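Local coordinates for protein glycoside hydrolase family 81 (Clostridium thermocellum, PDB 6FOP) that hydrolyses beta-1,3-glucans such as laminarin, probably as part of the cellulosome, and is deposited here as a point mutant of the enzyme, at residues 592-595 and 596-600; 91-94 and 95-98; 505-508 and 509-513; 309-312 and 313-317; 214-217 and 218-222. All coordinates share one frame; numbering follows the deposited sequence. Where two conformers were deposited one is given.

Contact 1: 592-595 and 596-600; sequences PNYI and KQNYE
Tyr594 and Asn598, one turn apart on helix 592-606, meet twice, through a methylene on the ring face and through their polar ends. The side chain of Asn598 can be followed outward. Its CB sits over one face of the Tyr594 ring, 4.1 Å from the ring centroid and displaced toward the rim beside CE2, a CH-pi contact. At CG the chain turns along the ring toward the phenol end, because CG stands anti to the backbone N (chi1 176°), a torsion shared by Tyr594 (chi1 -179°). ND2 then donates to Tyr594 OH over 3.1 Å, a nearly straight bond with the oxygen close to the amide plane, although ring and amide planes are 70° apart. OD1 accepts from His574 ND1, and Tyr594 OH also bonds Asn550 O, so ring and amide are each fixed at their ends.

In the backbone Asn598 N donates to Tyr594 O at 2.7 Å, one of five successive i to i+4 bonds. On another side of the helix Lys596 NZ bonds Tyr622 OH. Since His574 is a nickel ligand, Asn598 is a second-shell residue, which probably orients its imidazole: an i to i+4 helical pair beside a metal site.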
loop_
_atom_site.group_PDB
_atom_site.type_symbol
_atom_site.label_atom_id
_atom_site.label_comp_id
_atom_site.label_asym_id
_atom_site.label_seq_id
_atom_site.Cartn_x
_atom_site.Cartn_y
_atom_site.Cartn_z
ATOM N N PRO A 592 -19.590 -6.620 -10.840
ATOM C CA PRO A 592 -20.617 -7.352 -10.058
ATOM C C PRO A 592 -20.550 -8.872 -10.223
ATOM O O PRO A 592 -20.896 -9.577 -9.289
ATOM C CB PRO A 592 -21.936 -6.825 -10.579
ATOM C CG PRO A 592 -21.636 -5.673 -11.402
ATOM C CD PRO A 592 -20.182 -5.588 -11.707
ATOM N N ASN A 593 -20.127 -9.367 -11.399
ATOM C CA ASN A 593 -19.965 -10.805 -11.578
ATOM C C ASN A 593 -18.885 -11.360 -10.658
ATOM O O ASN A 593 -18.991 -12.495 -10.215
ATOM C CB ASN A 593 -19.693 -11.159 -13.045
ATOM C CG ASN A 593 -20.851 -10.784 -13.951
ATOM O OD1 ASN A 593 -20.674 -10.126 -14.977
ATOM N ND2 ASN A 593 -22.044 -11.192 -13.565
ATOM N N TYR A 594 -17.834 -10.568 -10.399
ATOM C CA TYR A 594 -16.804 -11.000 -9.458
ATOM C C TYR A 594 -17.369 -11.068 -8.037
ATOM O O TYR A 594 -17.033 -11.984 -7.286
ATOM C CB TYR A 594 -15.533 -10.118 -9.495
ATOM C CG TYR A 594 -14.493 -10.629 -8.514
ATOM C CD1 TYR A 594 -13.741 -11.774 -8.799
ATOM C CD2 TYR A 594 -14.312 -10.020 -7.269
ATOM C CE1 TYR A 594 -12.840 -12.289 -7.868
ATOM C CE2 TYR A 594 -13.416 -10.529 -6.332
ATOM C CZ TYR A 594 -12.655 -11.654 -6.657
ATOM O OH TYR A 594 -11.775 -12.161 -5.734
ATOM N N ILE A 595 -18.218 -10.105 -7.651
ATOM C CA ILE A 595 -18.865 -10.190 -6.321
ATOM C C ILE A 595 -19.547 -11.578 -6.168
ATOM O O ILE A 595 -19.360 -12.286 -5.181
ATOM C CB ILE A 595 -19.971 -9.096 -6.145
ATOM C CG1 ILE A 595 -19.444 -7.651 -6.200
ATOM C CG2 ILE A 595 -20.779 -9.346 -4.881
ATOM C CD1 ILE A 595 -18.623 -7.261 -5.020
ATOM N N LYS A 596 -20.316 -11.961 -7.181
ATOM C CA LYS A 596 -21.007 -13.256 -7.192
ATOM C C LYS A 596 -20.028 -14.429 -7.097
ATOM O O LYS A 596 -20.189 -15.297 -6.254
ATOM C CB LYS A 596 -21.904 -13.366 -8.428
ATOM C CG LYS A 596 -22.729 -14.649 -8.489
ATOM C CD LYS A 596 -23.586 -14.826 -7.245
ATOM C CE LYS A 596 -24.807 -15.722 -7.437
ATOM N NZ LYS A 596 -25.367 -16.233 -6.145
ATOM N N GLN A 597 -18.975 -14.414 -7.924
ATOM C CA GLN A 597 -17.973 -15.482 -7.916
ATOM C C GLN A 597 -17.244 -15.578 -6.581
ATOM O O GLN A 597 -16.941 -16.676 -6.093
ATOM C CB GLN A 597 -16.949 -15.264 -9.026
ATOM C CG GLN A 597 -17.449 -15.450 -10.443
ATOM C CD GLN A 597 -16.390 -15.069 -11.476
ATOM O OE1 GLN A 597 -15.665 -14.089 -11.324
ATOM N NE2 GLN A 597 -16.292 -15.856 -12.527
ATOM N N ASN A 598 -16.856 -14.414 -6.044
ATOM C CA ASN A 598 -16.118 -14.358 -4.776
ATOM C C ASN A 598 -16.983 -14.906 -3.638
ATOM O O ASN A 598 -16.549 -15.763 -2.846
ATOM C CB ASN A 598 -15.612 -12.922 -4.545
ATOM C CG ASN A 598 -14.914 -12.746 -3.224
ATOM O OD1 ASN A 598 -15.507 -12.909 -2.154
ATOM N ND2 ASN A 598 -13.635 -12.347 -3.277
ATOM N N TYR A 599 -18.215 -14.410 -3.547
ATOM C CA TYR A 599 -19.162 -14.883 -2.541
ATOM C C TYR A 599 -19.459 -16.370 -2.663
ATOM O O TYR A 599 -19.450 -17.082 -1.644
ATOM C CB TYR A 599 -20.427 -14.034 -2.615
ATOM C CG TYR A 599 -21.525 -14.388 -1.644
ATOM C CD1 TYR A 599 -21.587 -13.797 -0.378
ATOM C CD2 TYR A 599 -22.553 -15.246 -2.010
ATOM C CE1 TYR A 599 -22.626 -14.108 0.491
ATOM C CE2 TYR A 599 -23.601 -15.519 -1.160
ATOM C CZ TYR A 599 -23.603 -14.986 0.115
ATOM O OH TYR A 599 -24.661 -15.264 0.966
ATOM N N GLU A 600 -19.664 -16.848 -3.896
ATOM C CA GLU A 600 -19.942 -18.276 -4.101
ATOM C C GLU A 600 -18.726 -19.150 -3.779
ATOM O O GLU A 600 -18.890 -20.233 -3.228
ATOM C CB GLU A 600 -20.490 -18.545 -5.499
ATOM C CG GLU A 600 -21.898 -17.979 -5.741
ATOM C CD GLU A 600 -23.009 -18.611 -4.891
ATOM O OE1 GLU A 600 -22.930 -19.808 -4.563
ATOM O OE2 GLU A 600 -23.977 -17.894 -4.535
#

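Contact 2: 91-94 and 95-98; sequences VGHS and SVYT
A turn held by a histidine side chain joins His93, the last residue of strand 89-93, to Ser95 and Val96 in the loop that follows. His93 ND1 is the hub: Ser95 N and Val96 N each donate to it over 3.2 Å. The first lies near the imidazole plane, whereas the second comes from well out of it, 37° away, and is the more bent bond. With CG anti to the backbone N (chi1 -170°), the ring swings forward over the turn to receive both amides. Its other nitrogen, NE2, is bonded to Thr139 O, which leaves ND1 as the acceptor and fixes the rotation of the ring.

Val96 CG2 rests on one face of the imidazole, 4.2 Å from its centroid and offset toward the rim, while Ser95 OG approaches CE1 at 3.3 Å. The turn closes the end of a strand in the antiparallel sheet where 89-93 lies between 66-70 and 143-147. A water links the two arms, accepting from His93 N and lying 2.7 Å from Val96 O, one of several acceptors in its reach. Tyr97 turns the edge of its ring to Ser94 O, with CE1 3.5 Å from that oxygen, and has a cation-pi partner in Arg144, whose NE also bonds His93 O.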
loop_
_atom_site.group_PDB
_atom_site.type_symbol
_atom_site.label_atom_id
_atom_site.label_comp_id
_atom_site.label_asym_id
_atom_site.label_seq_id
_atom_site.Cartn_x
_atom_site.Cartn_y
_atom_site.Cartn_z
ATOM N N VAL A 91 27.164 -11.949 -4.841
ATOM C CA VAL A 91 28.144 -10.928 -5.168
ATOM C C VAL A 91 28.947 -10.700 -3.907
ATOM O O VAL A 91 28.480 -10.074 -2.966
ATOM C CB VAL A 91 27.472 -9.626 -5.637
ATOM C CG1 VAL A 91 28.496 -8.527 -5.889
ATOM C CG2 VAL A 91 26.655 -9.864 -6.897
ATOM N N GLY A 92 30.177 -11.239 -3.922
ATOM C CA GLY A 92 31.122 -11.116 -2.825
ATOM C C GLY A 92 32.331 -10.289 -3.252
ATOM O O GLY A 92 32.318 -9.618 -4.295
ATOM N N HIS A 93 33.395 -10.402 -2.469
ATOM C CA HIS A 93 34.546 -9.521 -2.562
ATOM C C HIS A 93 35.811 -10.403 -2.515
ATOM O O HIS A 93 35.879 -11.413 -1.781
ATOM C CB HIS A 93 34.478 -8.536 -1.412
ATOM C CG HIS A 93 35.449 -7.406 -1.488
ATOM N ND1 HIS A 93 36.790 -7.577 -1.249
ATOM C CD2 HIS A 93 35.272 -6.084 -1.686
ATOM C CE1 HIS A 93 37.407 -6.411 -1.311
ATOM N NE2 HIS A 93 36.504 -5.489 -1.584
ATOM N N SER A 94 36.817 -10.026 -3.302
ATOM C CA SER A 94 38.004 -10.867 -3.496
ATOM C C SER A 94 38.907 -10.959 -2.280
ATOM O O SER A 94 39.687 -11.891 -2.171
ATOM C CB SER A 94 38.795 -10.386 -4.713
ATOM O OG SER A 94 39.304 -9.087 -4.552
ATOM N N SER A 95 38.888 -9.957 -1.416
ATOM C CA SER A 95 39.710 -9.991 -0.198
ATOM C C SER A 95 38.987 -9.907 1.145
ATOM O O SER A 95 39.563 -10.267 2.161
ATOM C CB SER A 95 40.832 -8.950 -0.288
ATOM O OG SER A 95 40.333 -7.656 -0.482
ATOM N N VAL A 96 37.717 -9.518 1.152
ATOM C CA VAL A 96 36.945 -9.449 2.363
ATOM C C VAL A 96 35.945 -10.583 2.241
ATOM O O VAL A 96 35.032 -10.509 1.442
ATOM C CB VAL A 96 36.220 -8.095 2.532
ATOM C CG1 VAL A 96 35.399 -8.100 3.812
ATOM C CG2 VAL A 96 37.233 -6.957 2.585
ATOM N N TYR A 97 36.127 -11.641 3.016
ATOM C CA TYR A 97 35.225 -12.799 2.959
ATOM C C TYR A 97 34.074 -12.703 3.972
ATOM O O TYR A 97 33.057 -13.394 3.810
ATOM C CB TYR A 97 36.022 -14.101 3.136
ATOM C CG TYR A 97 36.698 -14.608 1.864
ATOM C CD1 TYR A 97 37.386 -13.743 1.009
ATOM C CD2 TYR A 97 36.669 -15.974 1.527
ATOM C CE1 TYR A 97 38.013 -14.196 -0.154
ATOM C CE2 TYR A 97 37.287 -16.444 0.371
ATOM C CZ TYR A 97 37.958 -15.554 -0.461
ATOM O OH TYR A 97 38.581 -16.000 -1.614
ATOM N N THR A 98 34.231 -11.872 5.008
ATOM C CA THR A 98 33.199 -11.651 6.035
ATOM C C THR A 98 33.004 -10.152 6.280
ATOM O O THR A 98 33.920 -9.487 6.761
ATOM C CB THR A 98 33.608 -12.308 7.386
ATOM O OG1 THR A 98 33.890 -13.698 7.183
ATOM C CG2 THR A 98 32.507 -12.175 8.423
HETATM O O HOH W 1 33.061 -11.799 0.029
#

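Contact 3: 505-508 and 509-513; sequences ILWG and EATGN
Trp507 and Thr511 make the apolar part of this contact, on the last turn of helix 494-511. Thr511 CG2 stands over the centre of the six-membered ring of the indole, 3.9 Å from its centroid and only 17° off the normal, a CH-pi contact. The nearest ring atom is CE2, 3.7 Å from CG2. The indole reaches this position with CG anti to the backbone N (chi1 177°), and its NE1 is anchored by Glu448 OE2 of helix 440-455.

Hydrogen bonds form the second group. Trp507 O takes two donors from opposite faces of its plane, Thr511 N at 3.0 Å and Thr511 OG1 at 2.8 Å, so backbone and side chain of the threonine grip one carbonyl. The chain leaves the helix by a Schellman motif: Gly512 has positive phi (68°), Asn513 N bonds back to Gly508 O over 2.9 Å and Gly512 N to Glu509 O over 3.2 Å. Asn513 is the N-cap of helix 514-534, its OD1 accepting from Ile516 N, making the link very short.

Charge and water lie on another side. Glu509 OE1 pairs with Arg517 in a salt bridge and accepts from a water at 3.2 Å; that water also donates weakly to Gly508 O.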
loop_
_atom_site.group_PDB
_atom_site.type_symbol
_atom_site.label_atom_id
_atom_site.label_comp_id
_atom_site.label_asym_id
_atom_site.label_seq_id
_atom_site.Cartn_x
_atom_site.Cartn_y
_atom_site.Cartn_z
ATOM N N ILE A 505 -8.758 11.773 2.037
ATOM C CA ILE A 505 -9.518 12.533 1.030
ATOM C C ILE A 505 -10.549 13.431 1.725
ATOM O O ILE A 505 -10.647 14.644 1.464
ATOM C CB ILE A 505 -10.246 11.625 0.019
ATOM C CG1 ILE A 505 -9.254 10.771 -0.782
ATOM C CG2 ILE A 505 -11.137 12.435 -0.918
ATOM C CD1 ILE A 505 -9.893 9.758 -1.705
ATOM N N LEU A 506 -11.329 12.816 2.618
ATOM C CA LEU A 506 -12.379 13.571 3.306
ATOM C C LEU A 506 -11.815 14.675 4.162
ATOM O O LEU A 506 -12.362 15.788 4.161
ATOM C CB LEU A 506 -13.249 12.656 4.160
ATOM C CG LEU A 506 -14.093 11.575 3.490
ATOM C CD1 LEU A 506 -14.846 10.716 4.516
ATOM C CD2 LEU A 506 -15.044 12.202 2.468
ATOM N N TRP A 507 -10.735 14.404 4.896
ATOM C CA TRP A 507 -10.110 15.449 5.702
ATOM C C TRP A 507 -9.631 16.623 4.867
ATOM O O TRP A 507 -9.872 17.775 5.184
ATOM C CB TRP A 507 -8.932 14.855 6.493
ATOM C CG TRP A 507 -8.208 15.875 7.286
ATOM C CD1 TRP A 507 -7.069 16.540 6.922
ATOM C CD2 TRP A 507 -8.582 16.410 8.559
ATOM N NE1 TRP A 507 -6.716 17.449 7.886
ATOM C CE2 TRP A 507 -7.631 17.402 8.893
ATOM C CE3 TRP A 507 -9.635 16.159 9.451
ATOM C CZ2 TRP A 507 -7.675 18.108 10.100
ATOM C CZ3 TRP A 507 -9.684 16.868 10.624
ATOM C CH2 TRP A 507 -8.711 17.834 10.940
ATOM N N GLY A 508 -8.927 16.323 3.790
ATOM C CA GLY A 508 -8.422 17.356 2.920
ATOM C C GLY A 508 -9.516 18.195 2.307
ATOM O O GLY A 508 -9.455 19.417 2.314
ATOM N N GLU A 509 -10.559 17.555 1.820
ATOM C CA GLU A 509 -11.638 18.313 1.238
ATOM C C GLU A 509 -12.397 19.103 2.309
ATOM O O GLU A 509 -12.734 20.265 2.089
ATOM C CB GLU A 509 -12.581 17.384 0.475
ATOM C CG GLU A 509 -13.699 18.086 -0.278
ATOM C CD GLU A 509 -13.259 18.984 -1.410
ATOM O OE1 GLU A 509 -12.055 19.045 -1.798
ATOM O OE2 GLU A 509 -14.135 19.680 -1.932
ATOM N N ALA A 510 -12.625 18.501 3.477
ATOM C CA ALA A 510 -13.360 19.196 4.550
ATOM C C ALA A 510 -12.634 20.437 5.044
ATOM O O ALA A 510 -13.263 21.411 5.447
ATOM C CB ALA A 510 -13.593 18.269 5.722
ATOM N N THR A 511 -11.304 20.387 5.054
ATOM C CA THR A 511 -10.497 21.491 5.571
ATOM C C THR A 511 -9.998 22.429 4.486
ATOM O O THR A 511 -9.286 23.397 4.784
ATOM C CB THR A 511 -9.320 20.969 6.414
ATOM O OG1 THR A 511 -8.471 20.157 5.601
ATOM C CG2 THR A 511 -9.799 20.163 7.633
ATOM N N GLY A 512 -10.383 22.189 3.233
ATOM C CA GLY A 512 -9.922 23.024 2.118
ATOM C C GLY A 512 -8.447 22.927 1.785
ATOM O O GLY A 512 -7.867 23.900 1.294
ATOM N N ASN A 513 -7.841 21.777 2.081
ATOM C CA ASN A 513 -6.422 21.557 1.856
ATOM C C ASN A 513 -6.244 20.624 0.652
ATOM O O ASN A 513 -6.347 19.384 0.767
ATOM C CB ASN A 513 -5.766 21.018 3.126
ATOM C CG ASN A 513 -4.266 20.903 3.005
ATOM O OD1 ASN A 513 -3.738 20.616 1.926
ATOM N ND2 ASN A 513 -3.572 21.114 4.108
HETATM O O HOH W 2 -9.516 20.717 -0.876
#

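Contact 4: 309-312 and 313-317; sequences LPDK and GTYDR
Asp311 receives Arg317 and Tyr315 at its carboxylate. The arginine grips it end-on, NH1 to OD1 and NH2 to OD2, each at 2.9 Å, using the syn lone pairs of both oxygens; NH1 adds a weak bond to OD2. Both oxygens lie close to the guanidinium plane, which is turned 32° from the carboxylate. On the anti side OD1 also takes the hydroxyl of Tyr315, whose OH lies 2.6 Å away, and here phenol ring and carboxylate are nearly coplanar. The paired arginine, with the phenol as a further donor, would probably favour the charged form of the aspartate.

Further out, the phenol oxygen acts as an acceptor, for a weak bond from Gly313 N at 3.2 Å. Gly313 CA lies over one face of the tyrosine ring, 3.5 Å above its plane, and the ring also meets that of His651. A bend at chi3 (72°) folds the arginine back toward the aspartate. Lys312 N bonds to Asn655 OD1 and Lys312 O to Ser658 OG, tying the loop to helix 646-659.

Asp316 is the N-cap of helix 317-329, and the arrangement is a bidentate salt bridge from the first residue of the helix back to the loop before it.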
loop_
_atom_site.group_PDB
_atom_site.type_symbol
_atom_site.label_atom_id
_atom_site.label_comp_id
_atom_site.label_asym_id
_atom_site.label_seq_id
_atom_site.Cartn_x
_atom_site.Cartn_y
_atom_site.Cartn_z
ATOM N N LEU A 309 -23.540 7.193 2.531
ATOM C CA LEU A 309 -24.637 7.037 1.596
ATOM C C LEU A 309 -25.831 7.943 2.022
ATOM O O LEU A 309 -25.976 8.270 3.201
ATOM C CB LEU A 309 -25.082 5.577 1.509
ATOM C CG LEU A 309 -24.046 4.608 0.935
ATOM C CD1 LEU A 309 -24.625 3.213 0.875
ATOM C CD2 LEU A 309 -23.587 5.042 -0.450
ATOM N N PRO A 310 -26.605 8.415 1.040
ATOM C CA PRO A 310 -27.738 9.304 1.350
ATOM C C PRO A 310 -28.898 8.545 2.009
ATOM O O PRO A 310 -28.824 7.340 2.222
ATOM C CB PRO A 310 -28.139 9.833 -0.032
ATOM C CG PRO A 310 -27.833 8.723 -0.934
ATOM C CD PRO A 310 -26.538 8.120 -0.406
ATOM N N ASP A 311 -29.957 9.283 2.343
ATOM C CA ASP A 311 -31.155 8.699 2.962
ATOM C C ASP A 311 -32.143 8.330 1.879
ATOM O O ASP A 311 -33.140 8.996 1.697
ATOM C CB ASP A 311 -31.759 9.675 3.963
ATOM C CG ASP A 311 -32.958 9.117 4.684
ATOM O OD1 ASP A 311 -33.225 7.896 4.643
ATOM O OD2 ASP A 311 -33.635 9.934 5.324
ATOM N N LYS A 312 -31.856 7.250 1.164
ATOM C CA LYS A 312 -32.674 6.810 0.034
ATOM C C LYS A 312 -33.109 5.353 0.105
ATOM O O LYS A 312 -33.717 4.847 -0.819
ATOM C CB LYS A 312 -31.992 7.106 -1.310
ATOM C CG LYS A 312 -31.779 8.581 -1.566
ATOM C CD LYS A 312 -33.099 9.324 -1.777
ATOM C CE LYS A 312 -32.828 10.808 -1.925
ATOM N NZ LYS A 312 -34.083 11.628 -2.023
ATOM N N GLY A 313 -32.854 4.695 1.224
ATOM C CA GLY A 313 -33.046 3.254 1.306
ATOM C C GLY A 313 -34.470 2.793 1.499
ATOM O O GLY A 313 -35.334 3.544 1.954
ATOM N N THR A 314 -34.683 1.512 1.199
ATOM C CA THR A 314 -35.960 0.838 1.382
ATOM C C THR A 314 -36.174 0.309 2.806
ATOM O O THR A 314 -37.073 -0.518 3.030
ATOM C CB THR A 314 -36.077 -0.334 0.402
ATOM O OG1 THR A 314 -35.030 -1.270 0.651
ATOM C CG2 THR A 314 -36.008 0.123 -1.051
ATOM N N TYR A 315 -35.400 0.796 3.764
ATOM C CA TYR A 315 -35.532 0.374 5.171
ATOM C C TYR A 315 -36.848 0.812 5.815
ATOM O O TYR A 315 -37.411 1.852 5.472
ATOM C CB TYR A 315 -34.353 0.879 6.043
ATOM C CG TYR A 315 -33.734 2.174 5.600
ATOM C CD1 TYR A 315 -34.424 3.386 5.612
ATOM C CD2 TYR A 315 -32.454 2.183 5.108
ATOM C CE1 TYR A 315 -33.835 4.568 5.162
ATOM C CE2 TYR A 315 -31.856 3.340 4.644
ATOM C CZ TYR A 315 -32.542 4.528 4.669
ATOM O OH TYR A 315 -31.942 5.659 4.168
ATOM N N ASP A 316 -37.309 -0.003 6.762
ATOM C CA ASP A 316 -38.281 0.457 7.765
ATOM C C ASP A 316 -37.553 1.519 8.602
ATOM O O ASP A 316 -36.611 1.201 9.352
ATOM C CB ASP A 316 -38.751 -0.776 8.579
ATOM C CG ASP A 316 -39.515 -0.448 9.844
ATOM O OD1 ASP A 316 -39.806 0.701 10.149
ATOM O OD2 ASP A 316 -39.793 -1.407 10.586
ATOM N N ARG A 317 -37.973 2.772 8.441
ATOM C CA ARG A 317 -37.290 3.893 9.107
ATOM C C ARG A 317 -37.350 3.781 10.630
ATOM O O ARG A 317 -36.415 4.180 11.295
ATOM C CB ARG A 317 -37.854 5.253 8.704
ATOM C CG ARG A 317 -37.775 5.557 7.246
ATOM C CD ARG A 317 -38.344 6.956 6.982
ATOM N NE ARG A 317 -37.478 8.037 7.464
ATOM C CZ ARG A 317 -36.319 8.390 6.900
ATOM N NH1 ARG A 317 -35.893 7.768 5.809
ATOM N NH2 ARG A 317 -35.605 9.390 7.416
HETATM O O HOH W 3 -35.287 6.623 2.365
#

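Contact 5: 214-217 and 218-222; sequences LTYY and KDYAY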
loop_
_atom_site.group_PDB
_atom_site.type_symbol
_atom_site.label_atom_id
_atom_site.label_comp_id
_atom_site.label_asym_id
_atom_site.label_seq_id
_atom_site.Cartn_x
_atom_site.Cartn_y
_atom_site.Cartn_z
ATOM N N LEU A 214 21.550 -9.635 -24.991
ATOM C CA LEU A 214 22.657 -9.259 -24.114
ATOM C C LEU A 214 23.255 -7.924 -24.534
ATOM O O LEU A 214 23.567 -7.094 -23.687
ATOM C CB LEU A 214 23.713 -10.348 -24.128
ATOM C CG LEU A 214 24.951 -10.114 -23.271
ATOM C CD1 LEU A 214 24.600 -10.011 -21.786
ATOM C CD2 LEU A 214 25.942 -11.244 -23.506
ATOM N N THR A 215 23.370 -7.697 -25.844
ATOM C CA THR A 215 23.918 -6.438 -26.358
ATOM C C THR A 215 23.041 -5.262 -25.932
ATOM O O THR A 215 23.542 -4.213 -25.543
ATOM C CB THR A 215 24.021 -6.496 -27.896
ATOM O OG1 THR A 215 24.860 -7.600 -28.276
ATOM C CG2 THR A 215 24.588 -5.239 -28.450
ATOM N N TYR A 216 21.723 -5.432 -26.008
ATOM C CA TYR A 216 20.799 -4.360 -25.611
ATOM C C TYR A 216 20.911 -4.062 -24.121
ATOM O O TYR A 216 21.000 -2.895 -23.717
ATOM C CB TYR A 216 19.377 -4.768 -25.956
ATOM C CG TYR A 216 18.390 -3.643 -25.677
ATOM C CD1 TYR A 216 18.237 -2.586 -26.580
ATOM C CD2 TYR A 216 17.646 -3.609 -24.496
ATOM C CE1 TYR A 216 17.371 -1.540 -26.322
ATOM C CE2 TYR A 216 16.757 -2.565 -24.249
ATOM C CZ TYR A 216 16.616 -1.551 -25.159
ATOM O OH TYR A 216 15.745 -0.521 -24.873
ATOM N N TYR A 217 20.941 -5.092 -23.296
ATOM C CA TYR A 217 21.105 -4.896 -21.843
ATOM C C TYR A 217 22.469 -4.290 -21.509
ATOM O O TYR A 217 22.559 -3.432 -20.647
ATOM C CB TYR A 217 20.815 -6.165 -21.077
ATOM C CG TYR A 217 19.323 -6.422 -20.889
ATOM C CD1 TYR A 217 18.505 -6.747 -21.963
ATOM C CD2 TYR A 217 18.741 -6.333 -19.628
ATOM C CE1 TYR A 217 17.151 -6.989 -21.782
ATOM C CE2 TYR A 217 17.392 -6.568 -19.440
ATOM C CZ TYR A 217 16.612 -6.891 -20.522
ATOM O OH TYR A 217 15.266 -7.132 -20.350
ATOM N N LYS A 218 23.526 -4.682 -22.229
ATOM C CA LYS A 218 24.829 -4.050 -22.053
ATOM C C LYS A 218 24.776 -2.569 -22.361
ATOM O O LYS A 218 25.417 -1.778 -21.677
ATOM C CB LYS A 218 25.887 -4.758 -22.901
ATOM C CG LYS A 218 27.277 -4.182 -22.710
ATOM C CD LYS A 218 28.293 -4.824 -23.631
ATOM C CE LYS A 218 29.650 -4.154 -23.423
ATOM N NZ LYS A 218 30.661 -4.513 -24.447
ATOM N N ASP A 219 24.002 -2.186 -23.384
ATOM C CA ASP A 219 23.900 -0.781 -23.740
ATOM C C ASP A 219 23.502 0.114 -22.573
ATOM O O ASP A 219 23.917 1.267 -22.531
ATOM C CB ASP A 219 22.884 -0.547 -24.862
ATOM C CG ASP A 219 23.357 -0.993 -26.223
ATOM O OD1 ASP A 219 24.567 -1.083 -26.454
ATOM O OD2 ASP A 219 22.467 -1.208 -27.095
ATOM N N TYR A 220 22.660 -0.389 -21.676
ATOM C CA TYR A 220 22.195 0.411 -20.521
ATOM C C TYR A 220 22.754 -0.041 -19.176
ATOM O O TYR A 220 22.428 0.521 -18.147
ATOM C CB TYR A 220 20.654 0.466 -20.511
ATOM C CG TYR A 220 20.134 1.067 -21.791
ATOM C CD1 TYR A 220 20.195 2.443 -22.012
ATOM C CD2 TYR A 220 19.708 0.245 -22.848
ATOM C CE1 TYR A 220 19.756 2.996 -23.203
ATOM C CE2 TYR A 220 19.288 0.789 -24.038
ATOM C CZ TYR A 220 19.323 2.163 -24.211
ATOM O OH TYR A 220 18.909 2.687 -25.383
ATOM N N ALA A 221 23.697 -0.992 -19.185
ATOM C CA ALA A 221 24.227 -1.568 -17.937
ATOM C C ALA A 221 25.051 -0.608 -17.111
ATOM O O ALA A 221 25.260 -0.837 -15.905
ATOM C CB ALA A 221 25.041 -2.841 -18.210
ATOM N N TYR A 222 25.557 0.442 -17.748
ATOM C CA TYR A 222 26.408 1.407 -17.094
ATOM C C TYR A 222 25.707 2.693 -16.731
ATOM O O TYR A 222 26.354 3.652 -16.339
ATOM C CB TYR A 222 27.721 1.619 -17.908
ATOM C CG TYR A 222 28.375 0.291 -18.235
ATOM C CD1 TYR A 222 29.004 -0.440 -17.245
ATOM C CD2 TYR A 222 28.257 -0.277 -19.481
ATOM C CE1 TYR A 222 29.554 -1.698 -17.504
ATOM C CE2 TYR A 222 28.812 -1.532 -19.767
ATOM C CZ TYR A 222 29.479 -2.229 -18.779
ATOM O OH TYR A 222 30.014 -3.467 -19.068
#
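One face of the Tyr216 ring receives the edge of the Tyr220 ring, an edge-to-face pair a turn apart on helix 211-220. The edge is led by Tyr220 CE2, which stands 3.6 Å above the Tyr216 plane toward its rim and 3.7 Å from Tyr216 CZ. The centroids are 5.3 Å apart and the planes meet at 61°, a tilted T-shaped arrangement. The two side chains leave their backbones differently: Tyr216 CG is anti to the backbone N (chi1 -175°), whereas Tyr220 CG is anti to the carbonyl carbon (chi1 -59°), and this turns the second ring back along the helix to the first. Tyr220 CD2 also lies 3.5 Å from Tyr216 O.

The backbone bonding changes along the segment. Lys218 N bonds Leu214 O at 2.8 Å and Asp219 N bonds Thr215 O, both i to i+4, but Tyr220 N turns to Tyr217 O at 3.2 Å, an i to i+3 bond whose donor sits above the carbonyl plane.

Tyr216 OH bonds Gln292 NE2 and Tyr217 OH bonds Tyr281 OH. Leu214 and Ala221 pack on Phe175 of strand 170-175, and Tyr217 lies against strand 200-206, so the helix rests on neighbouring strands of the eight-stranded antiparallel sheet.

All five contacts are local and partly buried; buried residues outnumber exposed ones in contacts 1, 3 and 5, exposed ones prevail in contact 4. Contacts 1 and 3 lie on helices in the family 81 C-terminal range, yet their centres are 34 Å apart; each sets a side-chain carbon over an aromatic face, one beside nickel, the other at a helix end. Contact 4, whose nearest atoms are about 10 Å from contact 3, is the most ionic and lies in a loop. Contacts 2 and 5 lie across the chain's centre from contact 4, nearest atoms about 13 Å apart, among the antiparallel sheets. Backbone amides donating to an imidazole close a strand end in contact 2; paired tyrosines mark the helix in contact 5.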